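Local coordinates for protein clan CA, family C40, NlpC/P60 superfamily cysteine peptidase (Trichomonas vaginalis, PDB 6BIO) that probably cleaves peptidoglycan as an NlpC/P60-family cysteine peptidase, consistent with a role against bacteria, at residues I217-I222 with G239-N244; G245-A250 with Q260-Y265. All blocks are in the same frame, centred on the assembly; numbering follows the deposited sequence. Where two conformers were deposited one is given.

Overall arrangement
Both contacts belong to the NlpC/P60 part of the chain, on the antiparallel sheet that contains strands 222-225, 237-243, 246-251 and 256-261. Following the chain from the N terminus, contact 1 comes first: the loop leading into strand 222-225 packs against strand 237-243, closing a loop of 16 intervening residues. Contact 2 follows in series, its segments 245-250 and 260-265 closing the next hairpin over nine residues. The two neither nest nor cross. Their centres are about 9 Å apart, and neighbouring strands 237-243 and 246-251 join them, with Met240 O probably hydrogen-bonded to Ile248 N and Tyr241 packed on Gln246 and Phe247.

Contact 1: I217-I222 with G239-N244; sequences ILPGDI and GMYVGN
The phenol ring of Tyr241 has Ile217 on one face and the chain's own Gly243 N on the other. Ile217 CG2 stands over the ring centre, 3.8 Å from the centroid and 12° off the normal, a CH-pi contact, whereas Gly243 N sits above the opposite face toward the rim. At the edge lie Pro219 N, in the ring plane, and Leu218 C, 3.6 Å from Tyr241 CD2. Tyr241 CG, anti to the backbone N (chi1 -169°), is carried to where Ile217 CG1 and CD1 touch it; Ile217 CD1 also reaches Tyr241 CB at 3.7 Å, and Tyr241 OH is hydrogen-bonded to Gly245 N. The loop itself is a type II turn from Leu218 to Asp221, and Gly220 has a positive phi of 94°, at which a side chain would collide with the carbonyl oxygen of Pro219. The second half of the turn is bonded to the strand: Gly220 N donates to Tyr241 O (2.9 Å) and Asp221 O accepts from Tyr241 N (2.8 Å). These two bonds lead into the antiparallel, non-hydrogen-bonded pair of Ile222 and Met240, through which strand 222-225 joins strand 237-243 in the NlpC/P60 sheet. Met240 CG packs 3.8 Å from Gly220 CA, and its side chain continues onto helices 154-163 and 182-191. Further along, Val242 and Gly243 both face Gln246, a classic beta bulge. Within the turn, Leu218 N donates a hydrogen bond to Asp221 OD2 (2.8 Å), from above the carboxylate plane. OD2 also forms a salt bridge with Arg274, and OD1 is hydrogen-bonded to Trp276 NE1. The buried carboxylate thus has partners at both oxygens, including one positive charge, which would favour its ionised form and pins the turn to strand 269-274 and the residues after it.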
loop_
_atom_site.group_PDB
_atom_site.type_symbol
_atom_site.label_atom_id
_atom_site.label_comp_id
_atom_site.label_asym_id
_atom_site.label_seq_id
_atom_site.Cartn_x
_atom_site.Cartn_y
_atom_site.Cartn_z
ATOM N N ILE A 217 7.784 -20.123 4.203
ATOM C CA ILE A 217 6.827 -19.200 3.612
ATOM C C ILE A 217 5.709 -18.914 4.593
ATOM O O ILE A 217 5.333 -19.755 5.420
ATOM C CB ILE A 217 6.275 -19.787 2.305
ATOM C CG1 ILE A 217 5.603 -18.736 1.441
ATOM C CG2 ILE A 217 5.306 -20.948 2.596
ATOM C CD1 ILE A 217 5.316 -19.213 0.019
ATOM N N LEU A 218 5.175 -17.707 4.498
ATOM C CA LEU A 218 4.111 -17.255 5.373
ATOM C C LEU A 218 3.076 -16.487 4.567
ATOM O O LEU A 218 3.375 -15.971 3.479
ATOM C CB LEU A 218 4.673 -16.326 6.453
ATOM C CG LEU A 218 5.533 -16.970 7.523
ATOM C CD1 LEU A 218 6.152 -15.967 8.436
ATOM C CD2 LEU A 218 4.703 -17.929 8.329
ATOM N N PRO A 219 1.853 -16.366 5.098
ATOM C CA PRO A 219 0.810 -15.615 4.397
ATOM C C PRO A 219 1.313 -14.230 4.019
ATOM O O PRO A 219 1.940 -13.530 4.827
ATOM C CB PRO A 219 -0.310 -15.532 5.439
ATOM C CG PRO A 219 -0.164 -16.870 6.179
ATOM C CD PRO A 219 1.328 -17.037 6.306
ATOM N N GLY A 220 0.985 -13.811 2.807
ATOM C CA GLY A 220 1.399 -12.525 2.316
ATOM C C GLY A 220 2.677 -12.541 1.511
ATOM O O GLY A 220 2.946 -11.576 0.782
ATOM N N ASP A 221 3.485 -13.592 1.635
ATOM C CA ASP A 221 4.641 -13.732 0.761
ATOM C C ASP A 221 4.128 -13.936 -0.655
ATOM O O ASP A 221 3.092 -14.556 -0.877
ATOM C CB ASP A 221 5.511 -14.938 1.170
ATOM C CG ASP A 221 6.153 -14.780 2.548
ATOM O OD1 ASP A 221 6.175 -13.646 3.076
ATOM O OD2 ASP A 221 6.706 -15.823 3.039
ATOM N N ILE A 222 4.852 -13.393 -1.625
ATOM C CA ILE A 222 4.542 -13.636 -3.032
ATOM C C ILE A 222 5.485 -14.692 -3.580
ATOM O O ILE A 222 6.584 -14.907 -3.071
ATOM C CB ILE A 222 4.526 -12.374 -3.907
ATOM C CG1 ILE A 222 5.905 -11.775 -4.092
ATOM C CG2 ILE A 222 3.493 -11.361 -3.330
ATOM C CD1 ILE A 222 5.946 -10.690 -5.110
ATOM N N GLY A 239 1.769 -15.201 -7.601
ATOM C CA GLY A 239 0.616 -15.314 -6.723
ATOM C C GLY A 239 1.037 -15.063 -5.290
ATOM O O GLY A 239 2.216 -14.902 -5.006
ATOM N N MET A 240 0.055 -14.991 -4.386
ATOM C CA MET A 240 0.315 -14.666 -2.980
ATOM C C MET A 240 -0.045 -15.864 -2.104
ATOM O O MET A 240 -1.173 -16.347 -2.147
ATOM C CB MET A 240 -0.502 -13.453 -2.517
ATOM C CG MET A 240 -0.163 -13.037 -1.122
ATOM S SD MET A 240 -1.089 -11.633 -0.527
ATOM C CE MET A 240 -0.532 -10.353 -1.637
ATOM N N TYR A 241 0.908 -16.322 -1.301
ATOM C CA TYR A 241 0.646 -17.408 -0.367
ATOM C C TYR A 241 -0.381 -16.934 0.654
ATOM O O TYR A 241 -0.276 -15.820 1.175
ATOM C CB TYR A 241 1.953 -17.825 0.322
ATOM C CG TYR A 241 1.804 -19.115 1.088
ATOM C CD1 TYR A 241 1.677 -20.326 0.413
ATOM C CD2 TYR A 241 1.811 -19.125 2.455
ATOM C CE1 TYR A 241 1.519 -21.507 1.100
ATOM C CE2 TYR A 241 1.636 -20.302 3.157
ATOM C CZ TYR A 241 1.498 -21.503 2.469
ATOM O OH TYR A 241 1.327 -22.715 3.155
ATOM N N VAL A 242 -1.338 -17.802 0.983
ATOM C CA VAL A 242 -2.354 -17.450 1.962
ATOM C C VAL A 242 -2.501 -18.506 3.053
ATOM O O VAL A 242 -3.454 -18.466 3.834
ATOM C CB VAL A 242 -3.706 -17.156 1.298
ATOM C CG1 VAL A 242 -3.583 -15.934 0.388
ATOM C CG2 VAL A 242 -4.222 -18.351 0.527
ATOM N N GLY A 243 -1.562 -19.437 3.132
ATOM C CA GLY A 243 -1.554 -20.440 4.179
ATOM C C GLY A 243 -2.191 -21.736 3.736
ATOM O O GLY A 243 -2.858 -21.826 2.708
ATOM N N ASN A 244 -1.988 -22.761 4.558
ATOM C CA ASN A 244 -2.587 -24.077 4.328
ATOM C C ASN A 244 -2.253 -24.622 2.942
ATOM O O ASN A 244 -3.073 -25.292 2.303
ATOM C CB ASN A 244 -4.097 -24.055 4.539
ATOM C CG ASN A 244 -4.660 -25.439 4.854
ATOM O OD1 ASN A 244 -3.944 -26.326 5.330
ATOM N ND2 ASN A 244 -5.938 -25.634 4.583
#

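Contact 2: G245-A250 with Q260-Y265; sequences GQFIHA and QDFYKY
Phe247 carries the tight side of this contact, its ring covered on one face by Gln260 and directed edge-on at Tyr265. Gln260 CB lies over that face, 3.8 Å from the ring centroid, and in the conformer given Gln260 CG comes within 3.4 Å of Phe247 CZ, the two side chains running side by side. The ring's edge turns to Tyr265 in an edge-to-face pair (planes at 86°), with Phe247 CZ above the centre of the tyrosine ring. His249 meets Tyr265 tip to tip, His249 CE1 to Tyr265 CE1 at 4.1 Å, and completes the aromatic cluster.

The hairpin of strands 246-251 and 256-261 sets this register: Phe247 and Gln260 form a hydrogen-bonded antiparallel pair, and Phe262 N donates to Gly245 O at 2.8 Å. His249 ND1 is hydrogen-bonded to His237, consistent with the paired histidines of NlpC/P60 active sites, while His249 NE2 is buried here 3.7 Å from Gln260 CB, without a polar partner.

On the other face the touch is looser. Gln246 and Asp261 are a non-hydrogen-bonded pair whose amide and carboxylate planes stand 74° apart, and Gln246 OE1 lies 3.5 Å from Asp261 OD2. A water donates to Gly245 O and accepts from Tyr263 N, bridging the strand start to the turn. Asp261 OD1 accepts from Lys264 N on its anti side, an Asx motif over the type I turn from Phe262 to Tyr265, where Tyr263 and Lys264 are exposed.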
loop_
_atom_site.group_PDB
_atom_site.type_symbol
_atom_site.label_atom_id
_atom_site.label_comp_id
_atom_site.label_asym_id
_atom_site.label_seq_id
_atom_site.Cartn_x
_atom_site.Cartn_y
_atom_site.Cartn_z
ATOM N N GLY A 245 -1.034 -24.336 2.480
ATOM C CA GLY A 245 -0.543 -24.827 1.208
ATOM C C GLY A 245 -1.202 -24.235 -0.020
ATOM O O GLY A 245 -1.058 -24.787 -1.107
ATOM N N GLN A 246 -1.901 -23.113 0.116
ATOM C CA GLN A 246 -2.601 -22.482 -0.980
ATOM C C GLN A 246 -2.013 -21.103 -1.238
ATOM O O GLN A 246 -1.568 -20.402 -0.317
ATOM C CB GLN A 246 -4.060 -22.248 -0.652
ATOM C CG GLN A 246 -4.846 -23.475 -0.237
ATOM C CD GLN A 246 -4.975 -24.489 -1.328
ATOM O OE1 GLN A 246 -4.640 -25.663 -1.141
ATOM N NE2 GLN A 246 -5.478 -24.057 -2.464
ATOM N N PHE A 247 -2.052 -20.696 -2.506
ATOM C CA PHE A 247 -1.886 -19.303 -2.873
ATOM C C PHE A 247 -3.100 -18.831 -3.644
ATOM O O PHE A 247 -3.910 -19.618 -4.113
ATOM C CB PHE A 247 -0.587 -19.049 -3.635
ATOM C CG PHE A 247 -0.461 -19.693 -5.039
ATOM C CD1 PHE A 247 -0.857 -18.977 -6.168
ATOM C CD2 PHE A 247 0.245 -20.888 -5.243
ATOM C CE1 PHE A 247 -0.656 -19.488 -7.450
ATOM C CE2 PHE A 247 0.446 -21.382 -6.501
ATOM C CZ PHE A 247 -0.015 -20.681 -7.615
ATOM N N ILE A 248 -3.251 -17.515 -3.698
ATOM C CA ILE A 248 -4.278 -16.880 -4.516
ATOM C C ILE A 248 -3.613 -16.134 -5.669
ATOM O O ILE A 248 -2.557 -15.507 -5.509
ATOM C CB ILE A 248 -5.168 -15.958 -3.666
ATOM C CG1 ILE A 248 -6.104 -16.809 -2.806
ATOM C CG2 ILE A 248 -5.961 -14.993 -4.572
ATOM C CD1 ILE A 248 -6.929 -16.035 -1.795
ATOM N N HIS A 249 -4.197 -16.246 -6.855
ATOM C CA HIS A 249 -3.677 -15.566 -8.029
ATOM C C HIS A 249 -4.799 -15.224 -9.003
ATOM O O HIS A 249 -5.890 -15.803 -8.964
ATOM C CB HIS A 249 -2.606 -16.397 -8.761
ATOM C CG HIS A 249 -3.065 -17.712 -9.339
ATOM N ND1 HIS A 249 -2.369 -18.315 -10.362
ATOM C CD2 HIS A 249 -4.050 -18.578 -8.999
ATOM C CE1 HIS A 249 -2.941 -19.469 -10.678
ATOM N NE2 HIS A 249 -3.959 -19.662 -9.855
ATOM N N ALA A 250 -4.523 -14.248 -9.862
ATOM C CA ALA A 250 -5.364 -14.000 -11.017
ATOM C C ALA A 250 -4.810 -14.850 -12.146
ATOM O O ALA A 250 -3.629 -14.702 -12.507
ATOM C CB ALA A 250 -5.356 -12.525 -11.395
ATOM N N GLN A 260 -5.177 -21.657 -5.485
ATOM C CA GLN A 260 -4.396 -22.691 -6.160
ATOM C C GLN A 260 -3.575 -23.438 -5.129
ATOM O O GLN A 260 -2.928 -22.841 -4.270
ATOM C CB GLN A 260 -3.397 -22.122 -7.178
ATOM C CG GLN A 260 -2.351 -23.164 -7.683
ATOM C CD GLN A 260 -2.975 -24.292 -8.531
ATOM O OE1 GLN A 260 -3.819 -24.008 -9.386
ATOM N NE2 GLN A 260 -2.540 -25.573 -8.319
ATOM N N ASP A 261 -3.544 -24.759 -5.252
ATOM C CA ASP A 261 -2.715 -25.578 -4.392
ATOM C C ASP A 261 -1.261 -25.418 -4.796
ATOM O O ASP A 261 -0.902 -25.697 -5.945
ATOM C CB ASP A 261 -3.147 -27.037 -4.535
ATOM C CG ASP A 261 -2.398 -27.958 -3.605
ATOM O OD1 ASP A 261 -1.227 -28.205 -3.887
ATOM O OD2 ASP A 261 -2.990 -28.439 -2.599
ATOM N N PHE A 262 -0.426 -24.966 -3.859
ATOM C CA PHE A 262 0.942 -24.584 -4.197
ATOM C C PHE A 262 1.746 -25.796 -4.689
ATOM O O PHE A 262 2.413 -25.741 -5.737
ATOM C CB PHE A 262 1.574 -23.962 -2.938
ATOM C CG PHE A 262 2.968 -23.392 -3.112
ATOM C CD1 PHE A 262 3.537 -23.096 -4.361
ATOM C CD2 PHE A 262 3.729 -23.136 -1.960
ATOM C CE1 PHE A 262 4.851 -22.554 -4.435
ATOM C CE2 PHE A 262 5.017 -22.601 -2.026
ATOM C CZ PHE A 262 5.590 -22.320 -3.266
ATOM N N TYR A 263 1.690 -26.905 -3.947
ATOM C CA TYR A 263 2.532 -28.049 -4.277
ATOM C C TYR A 263 2.138 -28.684 -5.606
ATOM O O TYR A 263 3.004 -29.184 -6.319
ATOM C CB TYR A 263 2.461 -29.071 -3.147
ATOM C CG TYR A 263 3.272 -30.319 -3.387
ATOM C CD1 TYR A 263 4.652 -30.301 -3.232
ATOM C CD2 TYR A 263 2.660 -31.529 -3.761
ATOM C CE1 TYR A 263 5.407 -31.445 -3.449
ATOM C CE2 TYR A 263 3.399 -32.663 -3.979
ATOM C CZ TYR A 263 4.783 -32.618 -3.822
ATOM O OH TYR A 263 5.557 -33.745 -4.034
ATOM N N LYS A 264 0.855 -28.646 -5.967
ATOM C CA LYS A 264 0.386 -29.197 -7.231
ATOM C C LYS A 264 0.500 -28.249 -8.423
ATOM O O LYS A 264 0.256 -28.670 -9.564
ATOM C CB LYS A 264 -1.079 -29.609 -7.113
ATOM C CG LYS A 264 -1.315 -30.705 -6.118
ATOM C CD LYS A 264 -2.745 -31.230 -6.234
ATOM C CE LYS A 264 -2.967 -32.494 -5.414
ATOM N NZ LYS A 264 -4.056 -32.296 -4.446
ATOM N N TYR A 265 0.839 -27.002 -8.219
ATOM C CA TYR A 265 0.906 -26.084 -9.347
ATOM C C TYR A 265 2.084 -26.484 -10.242
ATOM O O TYR A 265 3.226 -26.535 -9.755
ATOM C CB TYR A 265 1.085 -24.675 -8.829
ATOM C CG TYR A 265 0.969 -23.585 -9.861
ATOM C CD1 TYR A 265 -0.189 -23.422 -10.614
ATOM C CD2 TYR A 265 2.005 -22.674 -10.063
ATOM C CE1 TYR A 265 -0.299 -22.426 -11.539
ATOM C CE2 TYR A 265 1.881 -21.658 -10.987
ATOM C CZ TYR A 265 0.731 -21.541 -11.711
ATOM O OH TYR A 265 0.625 -20.524 -12.618
HETATM O O HOH W 1 0.342 -27.117 -1.370
#